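Local coordinates for protein Abbfa_003403 (Acinetobacter baumannii, PDB 4ZXH) that probably assembles a peptide product as a four-domain nonribosomal peptide synthetase, joining condensation, adenylation, phosphopantetheine-bearing carrier and thioesterase domains in one chain, at residues V42-V47 / V140-I145; L110-T115 / F392-Q397. One frame throughout, in Å; residues are numbered along the deposited sequence.

Interaction 1: V42-V47 / V140-I145; sequences VVAFDV and VIAFVI. With PX4 (1,2-dimyristoyl-sn-glycero-3-phosphocholine), chain C.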
loop_
_atom_site.group_PDB
_atom_site.type_symbol
_atom_site.label_atom_id
_atom_site.label_comp_id
_atom_site.label_asym_id
_atom_site.label_seq_id
_atom_site.Cartn_x
_atom_site.Cartn_y
_atom_site.Cartn_z
ATOM N N VAL A 42 -21.692 11.829 18.141
ATOM C CA VAL A 42 -21.731 12.999 18.995
ATOM C C VAL A 42 -22.924 13.861 18.673
ATOM O O VAL A 42 -23.068 14.327 17.540
ATOM C CB VAL A 42 -20.465 13.895 18.842
ATOM C CG1 VAL A 42 -20.603 15.153 19.716
ATOM C CG2 VAL A 42 -19.210 13.132 19.174
ATOM N N VAL A 43 -23.773 14.076 19.671
ATOM C CA VAL A 43 -24.797 15.100 19.592
ATOM C C VAL A 43 -24.475 16.138 20.681
ATOM O O VAL A 43 -24.179 15.761 21.826
ATOM C CB VAL A 43 -26.221 14.501 19.766
ATOM C CG1 VAL A 43 -26.314 13.651 21.011
ATOM C CG2 VAL A 43 -27.249 15.587 19.831
ATOM N N ALA A 44 -24.508 17.428 20.327
ATOM C CA ALA A 44 -24.117 18.494 21.264
ATOM C C ALA A 44 -25.098 19.670 21.305
ATOM O O ALA A 44 -25.773 19.988 20.311
ATOM C CB ALA A 44 -22.728 19.012 20.917
ATOM N N PHE A 45 -25.154 20.347 22.450
ATOM C CA PHE A 45 -26.137 21.404 22.617
ATOM C C PHE A 45 -25.601 22.579 23.389
ATOM O O PHE A 45 -24.769 22.439 24.282
ATOM C CB PHE A 45 -27.397 20.881 23.318
ATOM C CG PHE A 45 -28.125 19.806 22.555
ATOM C CD1 PHE A 45 -28.849 20.113 21.411
ATOM C CD2 PHE A 45 -28.096 18.492 22.986
ATOM C CE1 PHE A 45 -29.529 19.130 20.700
ATOM C CE2 PHE A 45 -28.778 17.500 22.285
ATOM C CZ PHE A 45 -29.501 17.826 21.141
ATOM N N ASP A 46 -26.075 23.753 23.001
ATOM C CA ASP A 46 -25.939 24.938 23.810
ATOM C C ASP A 46 -27.029 24.799 24.867
ATOM O O ASP A 46 -28.176 24.534 24.516
ATOM C CB ASP A 46 -26.105 26.189 22.947
ATOM C CG ASP A 46 -25.705 27.453 23.662
ATOM O OD1 ASP A 46 -26.069 27.602 24.844
ATOM O OD2 ASP A 46 -24.989 28.277 23.051
ATOM N N VAL A 47 -26.684 24.908 26.149
ATOM C CA VAL A 47 -27.695 24.761 27.193
ATOM C C VAL A 47 -27.712 25.957 28.133
ATOM O O VAL A 47 -26.743 26.193 28.840
ATOM C CB VAL A 47 -27.489 23.488 28.032
ATOM C CG1 VAL A 47 -28.624 23.346 29.049
ATOM C CG2 VAL A 47 -27.438 22.267 27.141
ATOM N N VAL A 140 -22.121 24.309 27.353
ATOM C CA VAL A 140 -22.162 23.430 26.189
ATOM C C VAL A 140 -22.037 21.991 26.686
ATOM O O VAL A 140 -21.209 21.683 27.545
ATOM C CB VAL A 140 -21.055 23.751 25.176
ATOM C CG1 VAL A 140 -21.056 22.747 24.038
ATOM C CG2 VAL A 140 -21.232 25.170 24.647
ATOM N N ILE A 141 -22.885 21.117 26.169
ATOM C CA ILE A 141 -22.959 19.745 26.642
ATOM C C ILE A 141 -22.858 18.846 25.440
ATOM O O ILE A 141 -23.676 18.957 24.530
ATOM C CB ILE A 141 -24.276 19.456 27.379
ATOM C CG1 ILE A 141 -24.547 20.521 28.424
ATOM C CG2 ILE A 141 -24.219 18.113 28.074
ATOM C CD1 ILE A 141 -23.562 20.509 29.575
ATOM N N ALA A 142 -21.871 17.958 25.424
ATOM C CA ALA A 142 -21.702 17.054 24.286
ATOM C C ALA A 142 -21.774 15.610 24.744
ATOM O O ALA A 142 -21.027 15.185 25.633
ATOM C CB ALA A 142 -20.384 17.320 23.565
ATOM N N PHE A 143 -22.690 14.869 24.131
ATOM C CA PHE A 143 -22.878 13.462 24.414
ATOM C C PHE A 143 -22.140 12.655 23.359
ATOM O O PHE A 143 -22.369 12.855 22.169
ATOM C CB PHE A 143 -24.360 13.102 24.404
ATOM C CG PHE A 143 -25.176 13.866 25.391
ATOM C CD1 PHE A 143 -25.465 13.329 26.633
ATOM C CD2 PHE A 143 -25.656 15.133 25.084
ATOM C CE1 PHE A 143 -26.221 14.029 27.549
ATOM C CE2 PHE A 143 -26.403 15.835 26.002
ATOM C CZ PHE A 143 -26.677 15.277 27.238
ATOM N N VAL A 144 -21.260 11.755 23.799
ATOM C CA VAL A 144 -20.484 10.894 22.905
ATOM C C VAL A 144 -20.842 9.429 23.121
ATOM O O VAL A 144 -20.683 8.910 24.231
ATOM C CB VAL A 144 -18.985 11.028 23.137
ATOM C CG1 VAL A 144 -18.240 10.443 21.975
ATOM C CG2 VAL A 144 -18.602 12.461 23.312
ATOM N N ILE A 145 -21.316 8.759 22.078
ATOM C CA ILE A 145 -21.642 7.342 22.196
ATOM C C ILE A 145 -20.948 6.570 21.091
ATOM O O ILE A 145 -21.076 6.913 19.913
ATOM C CB ILE A 145 -23.167 7.059 22.094
ATOM C CG1 ILE A 145 -23.943 7.766 23.179
ATOM C CG2 ILE A 145 -23.423 5.610 22.267
ATOM C CD1 ILE A 145 -24.581 9.060 22.751
HETATM O O1 PX4 C . -21.812 21.794 39.514
HETATM O O2 PX4 C . -22.078 24.160 38.452
HETATM P P1 PX4 C . -22.700 22.868 38.925
HETATM O O3 PX4 C . -23.914 23.218 39.933
HETATM C C1 PX4 C . -23.831 23.137 41.357
HETATM C C2 PX4 C . -25.080 23.796 41.952
HETATM N N1 PX4 C . -25.223 23.573 43.407
HETATM C C3 PX4 C . -23.912 23.620 44.078
HETATM C C4 PX4 C . -26.091 24.622 43.970
HETATM C C5 PX4 C . -25.859 22.270 43.652
HETATM O O4 PX4 C . -23.553 22.234 37.706
HETATM C C6 PX4 C . -23.588 22.775 36.381
HETATM C C7 PX4 C . -23.827 21.629 35.403
HETATM C C8 PX4 C . -23.156 20.416 36.041
HETATM O O5 PX4 C . -23.309 19.264 35.217
HETATM C C9 PX4 C . -23.450 17.931 35.791
HETATM O O6 PX4 C . -23.606 17.792 36.992
HETATM C C10 PX4 C . -23.415 16.726 34.887
HETATM C C11 PX4 C . -24.813 16.168 34.664
HETATM C C12 PX4 C . -25.119 16.150 33.174
HETATM C C13 PX4 C . -25.940 14.911 32.842
HETATM C C14 PX4 C . -27.238 15.304 32.156
HETATM C C15 PX4 C . -28.189 14.122 32.209
HETATM C C16 PX4 C . -28.600 13.725 30.806
HETATM C C17 PX4 C . -29.333 12.397 30.824
HETATM C C18 PX4 C . -28.343 11.243 30.664
HETATM C C19 PX4 C . -28.391 10.641 29.270
HETATM C C20 PX4 C . -27.090 9.899 28.978
HETATM C C21 PX4 C . -27.161 9.189 27.626
HETATM C C22 PX4 C . -25.798 9.042 26.966
HETATM O O7 PX4 C . -25.231 21.384 35.220
HETATM C C23 PX4 C . -25.616 21.247 33.809
HETATM O O8 PX4 C . -24.920 21.809 32.986
HETATM C C24 PX4 C . -26.829 20.412 33.389
HETATM C C25 PX4 C . -27.136 20.383 31.882
HETATM C C26 PX4 C . -28.248 19.382 31.515
HETATM C C27 PX4 C . -28.494 19.265 29.997
HETATM C C28 PX4 C . -29.632 18.314 29.613
HETATM C C29 PX4 C . -29.865 18.204 28.096
HETATM C C30 PX4 C . -31.047 17.296 27.725
HETATM C C31 PX4 C . -30.935 16.543 26.376
HETATM C C32 PX4 C . -30.018 15.315 26.502
HETATM C C33 PX4 C . -30.188 14.216 25.444
HETATM C C34 PX4 C . -28.951 13.316 25.363
HETATM C C35 PX4 C . -29.198 11.861 24.957
HETATM C C36 PX4 C . -28.449 11.489 23.686
#

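Interaction 2: L110-T115 / F392-Q397; sequences LVEQDT and FPVRQQ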
loop_
_atom_site.group_PDB
_atom_site.type_symbol
_atom_site.label_atom_id
_atom_site.label_comp_id
_atom_site.label_asym_id
_atom_site.label_seq_id
_atom_site.Cartn_x
_atom_site.Cartn_y
_atom_site.Cartn_z
ATOM N N LEU A 110 -12.032 22.662 20.703
ATOM C CA LEU A 110 -11.861 21.943 21.959
ATOM C C LEU A 110 -12.811 20.752 22.080
ATOM O O LEU A 110 -12.384 19.621 22.339
ATOM C CB LEU A 110 -12.070 22.893 23.137
ATOM C CG LEU A 110 -11.901 22.271 24.524
ATOM C CD1 LEU A 110 -10.529 21.601 24.636
ATOM C CD2 LEU A 110 -12.099 23.308 25.629
ATOM N N VAL A 111 -14.097 21.021 21.893
ATOM C CA VAL A 111 -15.124 19.995 21.957
ATOM C C VAL A 111 -14.900 18.922 20.888
ATOM O O VAL A 111 -15.096 17.741 21.141
ATOM C CB VAL A 111 -16.565 20.628 21.812
ATOM C CG1 VAL A 111 -17.658 19.550 21.728
ATOM C CG2 VAL A 111 -16.866 21.601 22.977
ATOM N N GLU A 112 -14.481 19.315 19.691
ATOM C CA GLU A 112 -14.157 18.305 18.688
ATOM C C GLU A 112 -13.005 17.423 19.186
ATOM O O GLU A 112 -13.133 16.201 19.188
ATOM C CB GLU A 112 -13.836 18.952 17.333
ATOM C CG GLU A 112 -15.117 19.389 16.575
ATOM C CD GLU A 112 -14.892 20.479 15.513
ATOM O OE1 GLU A 112 -13.732 20.929 15.342
ATOM O OE2 GLU A 112 -15.884 20.889 14.855
ATOM N N GLN A 113 -11.909 18.019 19.658
ATOM C CA GLN A 113 -10.793 17.194 20.114
ATOM C C GLN A 113 -11.166 16.362 21.349
ATOM O O GLN A 113 -10.788 15.198 21.424
ATOM C CB GLN A 113 -9.552 18.049 20.376
ATOM C CG GLN A 113 -8.243 17.452 19.824
ATOM C CD GLN A 113 -8.212 17.285 18.288
ATOM O OE1 GLN A 113 -9.170 17.614 17.571
ATOM N NE2 GLN A 113 -7.089 16.772 17.786
ATOM N N ASP A 114 -11.940 16.913 22.280
ATOM C CA ASP A 114 -12.354 16.145 23.459
ATOM C C ASP A 114 -13.211 14.924 23.126
ATOM O O ASP A 114 -12.986 13.838 23.661
ATOM C CB ASP A 114 -13.116 17.035 24.434
ATOM C CG ASP A 114 -12.199 17.860 25.307
ATOM O OD1 ASP A 114 -10.978 17.848 25.048
ATOM O OD2 ASP A 114 -12.709 18.502 26.262
ATOM N N THR A 115 -14.194 15.102 22.247
ATOM C CA THR A 115 -15.106 14.019 21.891
ATOM C C THR A 115 -14.456 12.946 21.013
ATOM O O THR A 115 -15.000 11.865 20.880
ATOM C CB THR A 115 -16.371 14.552 21.157
ATOM O OG1 THR A 115 -16.012 15.132 19.898
ATOM C CG2 THR A 115 -17.113 15.589 22.014
ATOM N N PHE A 392 -25.254 23.452 18.555
ATOM C CA PHE A 392 -23.802 23.557 18.689
ATOM C C PHE A 392 -23.130 22.543 17.741
ATOM O O PHE A 392 -22.931 21.385 18.096
ATOM C CB PHE A 392 -23.362 23.340 20.138
ATOM C CG PHE A 392 -21.907 23.659 20.382
ATOM C CD1 PHE A 392 -21.519 24.926 20.766
ATOM C CD2 PHE A 392 -20.925 22.685 20.215
ATOM C CE1 PHE A 392 -20.196 25.217 20.987
ATOM C CE2 PHE A 392 -19.593 22.966 20.424
ATOM C CZ PHE A 392 -19.221 24.228 20.804
ATOM N N PRO A 393 -22.784 22.976 16.518
ATOM C CA PRO A 393 -22.225 22.011 15.560
ATOM C C PRO A 393 -20.850 21.496 15.944
ATOM O O PRO A 393 -19.987 22.223 16.429
ATOM C CB PRO A 393 -22.153 22.810 14.261
ATOM C CG PRO A 393 -23.141 23.954 14.458
ATOM C CD PRO A 393 -23.045 24.290 15.903
ATOM N N VAL A 394 -20.654 20.211 15.710
ATOM C CA VAL A 394 -19.422 19.536 16.048
ATOM C C VAL A 394 -19.035 18.570 14.923
ATOM O O VAL A 394 -19.811 17.680 14.574
ATOM C CB VAL A 394 -19.568 18.756 17.380
ATOM C CG1 VAL A 394 -18.435 17.797 17.548
ATOM C CG2 VAL A 394 -19.579 19.706 18.542
ATOM N N ARG A 395 -17.854 18.746 14.338
ATOM C CA ARG A 395 -17.326 17.712 13.461
ATOM C C ARG A 395 -17.353 16.356 14.197
ATOM O O ARG A 395 -16.921 16.258 15.342
ATOM C CB ARG A 395 -15.910 18.049 13.013
ATOM C CG ARG A 395 -15.811 19.174 11.981
ATOM C CD ARG A 395 -14.345 19.634 11.795
ATOM N NE ARG A 395 -13.436 18.542 11.438
ATOM C CZ ARG A 395 -12.114 18.657 11.324
ATOM N NH1 ARG A 395 -11.512 19.818 11.541
ATOM N NH2 ARG A 395 -11.391 17.601 10.988
ATOM N N GLN A 396 -17.893 15.321 13.566
ATOM C CA GLN A 396 -17.958 14.020 14.228
ATOM C C GLN A 396 -18.040 12.855 13.231
ATOM O O GLN A 396 -18.352 13.043 12.049
ATOM C CB GLN A 396 -19.144 13.986 15.206
ATOM C CG GLN A 396 -20.489 14.268 14.595
ATOM C CD GLN A 396 -21.219 12.985 14.284
ATOM O OE1 GLN A 396 -21.447 12.152 15.174
ATOM N NE2 GLN A 396 -21.549 12.787 13.006
ATOM N N GLN A 397 -17.758 11.655 13.731
ATOM C CA GLN A 397 -17.546 10.456 12.905
ATOM C C GLN A 397 -16.744 10.741 11.625
ATOM O O GLN A 397 -17.251 10.611 10.505
ATOM C CB GLN A 397 -18.870 9.789 12.502
ATOM C CG GLN A 397 -20.002 9.835 13.527
ATOM C CD GLN A 397 -21.028 8.711 13.416
ATOM O OE1 GLN A 397 -21.000 7.899 12.507
ATOM N NE2 GLN A 397 -22.022 8.774 14.275
#

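Interaction 1: V42-V47 / V140-I145
Phe143 gives up the most surface where strands 42-47 and 140-145 run antiparallel through a mixed sheet of the condensation domain. It forms a hydrogen-bonded pair with Val43: Phe143 N donates to Val43 O at 2.9 Å, nearly along the C=O axis, and Val43 N returns a bond to Phe143 O at 3.1 Å. Its CG stands anti to the carbonyl carbon (chi1 -59°), so the ring lies beside Val43, whose carbonyl oxygen meets the ring edge in plane. Over one face, centred on the ring, sits lipid carbon C34, 3.4 Å above the plane.

Ile141 extends the same lipid-facing side. Paired with Phe45 by two more backbone bonds, it packs CG1 against Val47 CG2 at 3.6 Å, the two chains crossing obliquely, while its CD1 approaches the ester carbonyl oxygen O8 of the phospholipid. On the opposite side of the sheet Val42 and Val144 lie next to each other, pointing the same way, with Val42 CG2 4.0 Å from Val144 CG1. Val42 CA adds a CH···O contact to Phe143 O at 3.2 Å.

Four mutual amide bonds therefore satisfy the backbone polar atoms of Val43, Phe45, Ile141 and Phe143, whose side chains, on the lipid side, are all apolar; the bound phosphatidylcholine is met here mainly by apolar contacts of Phe143, with Ile141 near its ester group.

Interaction 2: L110-T115 / F392-Q397
The ring of Phe392 and the carboxylate of Glu112 are two of the flat groups where helix 110-115 and the irregular segment 392-397 meet. With CG anti to the backbone N (chi1 -170°), Phe392 extends toward the helix and presents the CE2-CZ corner of its ring to Val111; the two side chains meet tip to tip, Phe392 CE2 lying 4.0 Å from Val111 CG2. The carboxylate is approached from above its plane: Arg395 N donates to Glu112 OE2 over 3.0 Å in a nearly straight bond (164° at the hydrogen). The CB, CG and CD methylenes of Arg395 lie against the same group, CG coming within 3.3 Å of Glu112 OE2.

Val394 follows along the loop and touches both Val111 and Glu112. Its CG2 meets Val111 CG1 at 3.7 Å, the two side chains crossing at about a right angle, while its CG1 lies 3.8 Å from Glu112 CG as the two chains slide past each other in opposite directions. Glu112 extends beyond CG, which carries its acid from the last turn of the helix to the backbone of the loop.

The Arg395 chain bends at chi3, and its guanidinium, turned 61° from the carboxylate, remains only a charge neighbour, with NH1 4.5 Å from Glu112 OE1; its salt bridge goes to Glu398. Phe392 also packs on Val140 and Val394 on Val42 and Ala44, so the loop rests on the sheet as well as on the helix. Chemically, a buried acid is held by one backbone amide, and the nearby positive charge, though shared with Glu398, may help to keep it ionised, while apolar contacts of Val111 with Val394 and Phe392 join helix 104-115 to the loop after strand 387-391.

Overall arrangement
From the N terminus the chain lays down strand 40-49, passes through helix 104-115, and returns as strand 138-146, where interaction 1 closes a loop of some ninety residues. Much later, after strand 387-391, segment 392-397 comes back to the helix and closes the far longer loop of interaction 2. The segments alternate along the chain, so the two closures cross, their centres about 9 Å apart. Helix and late loop both cover the sheet face turned away from the phospholipid: Thr115 packs on Val42 and Val144, and Gln396 OE1 probably accepts a hydrogen bond from Val42 N. Early and late parts of the condensation domain are thus tied into one layered unit.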